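Local atomic coordinates of 2-hydroxyisobutanoyl-CoA mutase large subunit (Aquincola tertiaricarbonis, PDB entry 4R3U), a protein that catalyses, together with a small cobalamin-binding subunit, the isomerisation of 2-hydroxyisobutyryl-CoA and (S)-3-hydroxybutyryl-CoA. Residues F299-G304 with Q343-T348. Sequence-based numbering, arbitrary orientation.
With 3HC (3-hydroxybutanoyl-coenzyme A), chain E.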
loop_
_atom_site.group_PDB
_atom_site.type_symbol
_atom_site.label_atom_id
_atom_site.label_comp_id
_atom_site.label_asym_id
_atom_site.label_seq_id
_atom_site.Cartn_x
_atom_site.Cartn_y
_atom_site.Cartn_z
ATOM N N PHE A 299 15.528 -12.333 -11.865
ATOM C CA PHE A 299 14.349 -12.434 -11.012
ATOM C C PHE A 299 14.748 -12.048 -9.592
ATOM O O PHE A 299 15.591 -12.695 -8.968
ATOM C CB PHE A 299 13.727 -13.853 -11.104
ATOM C CG PHE A 299 12.665 -14.238 -10.091
ATOM C CD1 PHE A 299 11.712 -13.315 -9.665
ATOM C CD2 PHE A 299 12.572 -15.538 -9.625
ATOM C CE1 PHE A 299 10.723 -13.675 -8.758
ATOM C CE2 PHE A 299 11.561 -15.908 -8.724
ATOM C CZ PHE A 299 10.626 -14.980 -8.316
ATOM N N PHE A 300 14.156 -10.963 -9.094
ATOM C CA PHE A 300 14.437 -10.455 -7.740
ATOM C C PHE A 300 13.180 -10.316 -6.879
ATOM O O PHE A 300 12.074 -10.229 -7.397
ATOM C CB PHE A 300 15.206 -9.117 -7.814
ATOM C CG PHE A 300 16.559 -9.266 -8.471
ATOM C CD1 PHE A 300 17.584 -9.981 -7.843
ATOM C CD2 PHE A 300 16.801 -8.732 -9.737
ATOM C CE1 PHE A 300 18.823 -10.147 -8.466
ATOM C CE2 PHE A 300 18.044 -8.886 -10.348
ATOM C CZ PHE A 300 19.043 -9.604 -9.720
ATOM N N VAL A 301 13.363 -10.292 -5.574
ATOM C CA VAL A 301 12.280 -10.062 -4.622
ATOM C C VAL A 301 12.133 -8.532 -4.444
ATOM O O VAL A 301 13.083 -7.772 -4.704
ATOM C CB VAL A 301 12.584 -10.756 -3.230
ATOM C CG1 VAL A 301 13.741 -10.074 -2.494
ATOM C CG2 VAL A 301 11.355 -10.819 -2.348
ATOM N N SER A 302 10.970 -8.105 -3.954
ATOM C CA SER A 302 10.734 -6.751 -3.498
ATOM C C SER A 302 10.413 -6.972 -2.034
ATOM O O SER A 302 9.315 -7.435 -1.681
ATOM C CB SER A 302 9.564 -6.099 -4.212
ATOM O OG SER A 302 9.419 -4.797 -3.671
ATOM N N GLN A 303 11.437 -6.778 -1.190
ATOM C CA GLN A 303 11.345 -6.972 0.250
ATOM C C GLN A 303 10.734 -5.773 0.938
ATOM O O GLN A 303 10.317 -4.797 0.265
ATOM C CB GLN A 303 12.694 -7.383 0.876
ATOM C CG GLN A 303 12.778 -8.849 1.271
ATOM C CD GLN A 303 12.245 -9.185 2.665
ATOM O OE1 GLN A 303 11.997 -8.328 3.542
ATOM N NE2 GLN A 303 12.090 -10.470 2.909
ATOM N N GLY A 304 10.654 -5.897 2.284
ATOM C CA GLY A 304 10.005 -4.965 3.178
ATOM C C GLY A 304 10.629 -3.623 3.338
ATOM O O GLY A 304 9.901 -2.712 3.707
ATOM N N GLN A 343 8.913 -10.424 -7.621
ATOM C CA GLN A 343 7.861 -11.007 -6.811
ATOM C C GLN A 343 8.014 -10.356 -5.471
ATOM O O GLN A 343 9.143 -10.148 -5.021
ATOM C CB GLN A 343 7.978 -12.537 -6.713
ATOM C CG GLN A 343 6.792 -13.198 -5.984
ATOM C CD GLN A 343 6.841 -14.710 -5.997
ATOM O OE1 GLN A 343 7.577 -15.348 -6.753
ATOM N NE2 GLN A 343 6.022 -15.323 -5.188
ATOM N N THR A 344 6.887 -10.004 -4.840
ATOM C CA THR A 344 6.868 -9.393 -3.525
ATOM C C THR A 344 7.320 -10.446 -2.510
ATOM O O THR A 344 7.175 -11.658 -2.780
ATOM C CB THR A 344 5.506 -8.706 -3.269
ATOM O OG1 THR A 344 4.459 -9.678 -3.260
ATOM C CG2 THR A 344 5.188 -7.616 -4.306
ATOM N N ALA A 345 7.940 -10.006 -1.373
ATOM C CA ALA A 345 8.443 -10.933 -0.362
ATOM C C ALA A 345 7.375 -11.696 0.406
ATOM O O ALA A 345 6.737 -11.174 1.338
ATOM C CB ALA A 345 9.372 -10.215 0.595
ATOM N N ALA A 346 7.235 -12.971 0.060
ATOM C CA ALA A 346 6.327 -13.925 0.680
ATOM C C ALA A 346 6.746 -14.158 2.180
ATOM O O ALA A 346 5.877 -14.297 3.053
ATOM C CB ALA A 346 6.410 -15.198 -0.095
ATOM N N ALA A 347 8.082 -14.124 2.477
ATOM C CA ALA A 347 8.588 -14.311 3.829
ATOM C C ALA A 347 8.142 -13.200 4.847
ATOM O O ALA A 347 8.226 -13.429 6.074
ATOM C CB ALA A 347 10.107 -14.471 3.815
ATOM N N THR A 348 7.659 -12.028 4.345
ATOM C CA THR A 348 7.183 -10.927 5.199
ATOM C C THR A 348 5.707 -11.088 5.621
ATOM O O THR A 348 5.232 -10.390 6.528
ATOM C CB THR A 348 7.334 -9.591 4.522
ATOM O OG1 THR A 348 6.496 -9.569 3.384
ATOM C CG2 THR A 348 8.756 -9.253 4.163
HETATM N N1A 3HC E . 8.732 0.629 -24.952
HETATM C C2A 3HC E . 8.813 -0.211 -26.170
HETATM N N3A 3HC E . 8.796 -1.645 -25.857
HETATM C C4A 3HC E . 8.703 -2.094 -24.582
HETATM C C5A 3HC E . 8.639 -1.250 -23.530
HETATM C C6A 3HC E . 8.675 0.087 -23.723
HETATM N N6A 3HC E . 8.613 0.869 -22.646
HETATM N N7A 3HC E . 8.542 -1.999 -22.427
HETATM C C8A 3HC E . 8.539 -3.278 -22.790
HETATM N N9A 3HC E . 8.668 -3.338 -24.112
HETATM C C1B 3HC E . 8.720 -4.539 -25.000
HETATM C C2B 3HC E . 9.945 -5.395 -24.754
HETATM O O2B 3HC E . 11.067 -4.946 -25.521
HETATM C C3B 3HC E . 9.466 -6.768 -25.194
HETATM O O3B 3HC E . 9.542 -6.905 -26.634
HETATM P P3B 3HC E . 10.123 -8.219 -27.371
HETATM O O7A 3HC E . 9.213 -9.289 -26.913
HETATM O O8A 3HC E . 9.977 -7.852 -28.801
HETATM O O9A 3HC E . 11.514 -8.279 -26.867
HETATM C C4B 3HC E . 7.994 -6.774 -24.795
HETATM O O4B 3HC E . 7.577 -5.377 -24.714
HETATM C C5B 3HC E . 7.782 -7.517 -23.464
HETATM O O5B 3HC E . 8.281 -6.721 -22.366
HETATM P P1A 3HC E . 9.504 -7.183 -21.396
HETATM O O1A 3HC E . 10.417 -8.138 -22.082
HETATM O O2A 3HC E . 10.087 -5.976 -20.787
HETATM O O3A 3HC E . 8.583 -7.906 -20.245
HETATM P P2A 3HC E . 8.258 -9.490 -20.086
HETATM O O4A 3HC E . 7.346 -9.646 -18.944
HETATM O O5A 3HC E . 7.884 -10.101 -21.385
HETATM O O6A 3HC E . 9.692 -10.039 -19.706
HETATM C CBP 3HC E . 11.493 -10.838 -18.296
HETATM C CCP 3HC E . 10.360 -9.801 -18.455
HETATM C CDP 3HC E . 12.540 -10.511 -19.369
HETATM C CEP 3HC E . 12.156 -10.662 -16.924
HETATM C CAP 3HC E . 10.961 -12.297 -18.496
HETATM O OAP 3HC E . 11.989 -13.312 -18.491
HETATM C C9P 3HC E . 9.727 -12.712 -17.644
HETATM O O9P 3HC E . 8.579 -12.496 -18.036
HETATM N N8P 3HC E . 9.988 -13.397 -16.519
HETATM C C7P 3HC E . 8.903 -13.902 -15.670
HETATM C C6P 3HC E . 9.457 -14.850 -14.615
HETATM C C5P 3HC E . 8.378 -15.324 -13.636
HETATM O O5P 3HC E . 7.223 -14.889 -13.654
HETATM N N4P 3HC E . 8.822 -16.249 -12.778
HETATM C C3P 3HC E . 7.974 -16.826 -11.745
HETATM C C2P 3HC E . 8.871 -17.324 -10.645
HETATM S S1P 3HC E . 7.917 -17.983 -9.244
HETATM C C1 3HC E . 9.318 -18.490 -8.234
HETATM O O1 3HC E . 10.321 -19.042 -8.684
HETATM C C2 3HC E . 9.260 -18.116 -6.742
HETATM C C3 3HC E . 8.354 -19.054 -5.941
HETATM O O3 3HC E . 7.045 -19.038 -6.501
HETATM C C4 3HC E . 8.911 -20.486 -5.915
#
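In the acyl-CoA pocket, Phe299 and Gln343 meet at an oblique angle at the thioester end of the bound 3-hydroxybutanoyl-CoA. The ring and the amide are nearly coplanar, their planes 15° apart, and the amide oxygen meets the ring at its edge: Gln343 OE1 lies 3.4 Å from Phe299 CZ. CG of Gln343 is anti to the backbone N and the chain beyond it is extended, which carries OE1 to 3.2 Å from C2 of the ligand. NE2 donates to Asn379 OD1, a bond that would restrain rotation of the amide. Phe299 CE2 approaches the thioester oxygen O1 at 3.4 Å, while His256 and Tyr255 pack against the same ring.

The backbones belong to a beta-alpha-beta unit of the TIM barrel, in which helix 306-327 links parallel strands 298-302 and 340-344. Gln343 N donates to Phe300 O (3.2 Å), Ser302 N to Gln343 O, and Ala345 N to Ser302 O, the last extending the pairing just past the strand end. Val301 CG2 packs on Ala345 CB at 3.6 Å.

Beyond the strands, the Gln303 chain bends at chi2 (-86°), which sets CD 3.7 Å from Ala345 CB, and slides past Thr348 in the opposite direction, OE1 3.4 Å from Thr348 CG2. Gln303 OE1 accepts from Gly304 N (3.0 Å), nearly straight at the hydrogen (179°) though the N lies above the amide plane. An alanine at Gln303 would probably leave Gly304 N without this acceptor and open a gap beside Ala345 CB and Thr348 CG2. Thr348 OG1 and N both donate to Ala345 O, closing the turn whose Ala346 and Ala347 touch cobalamin.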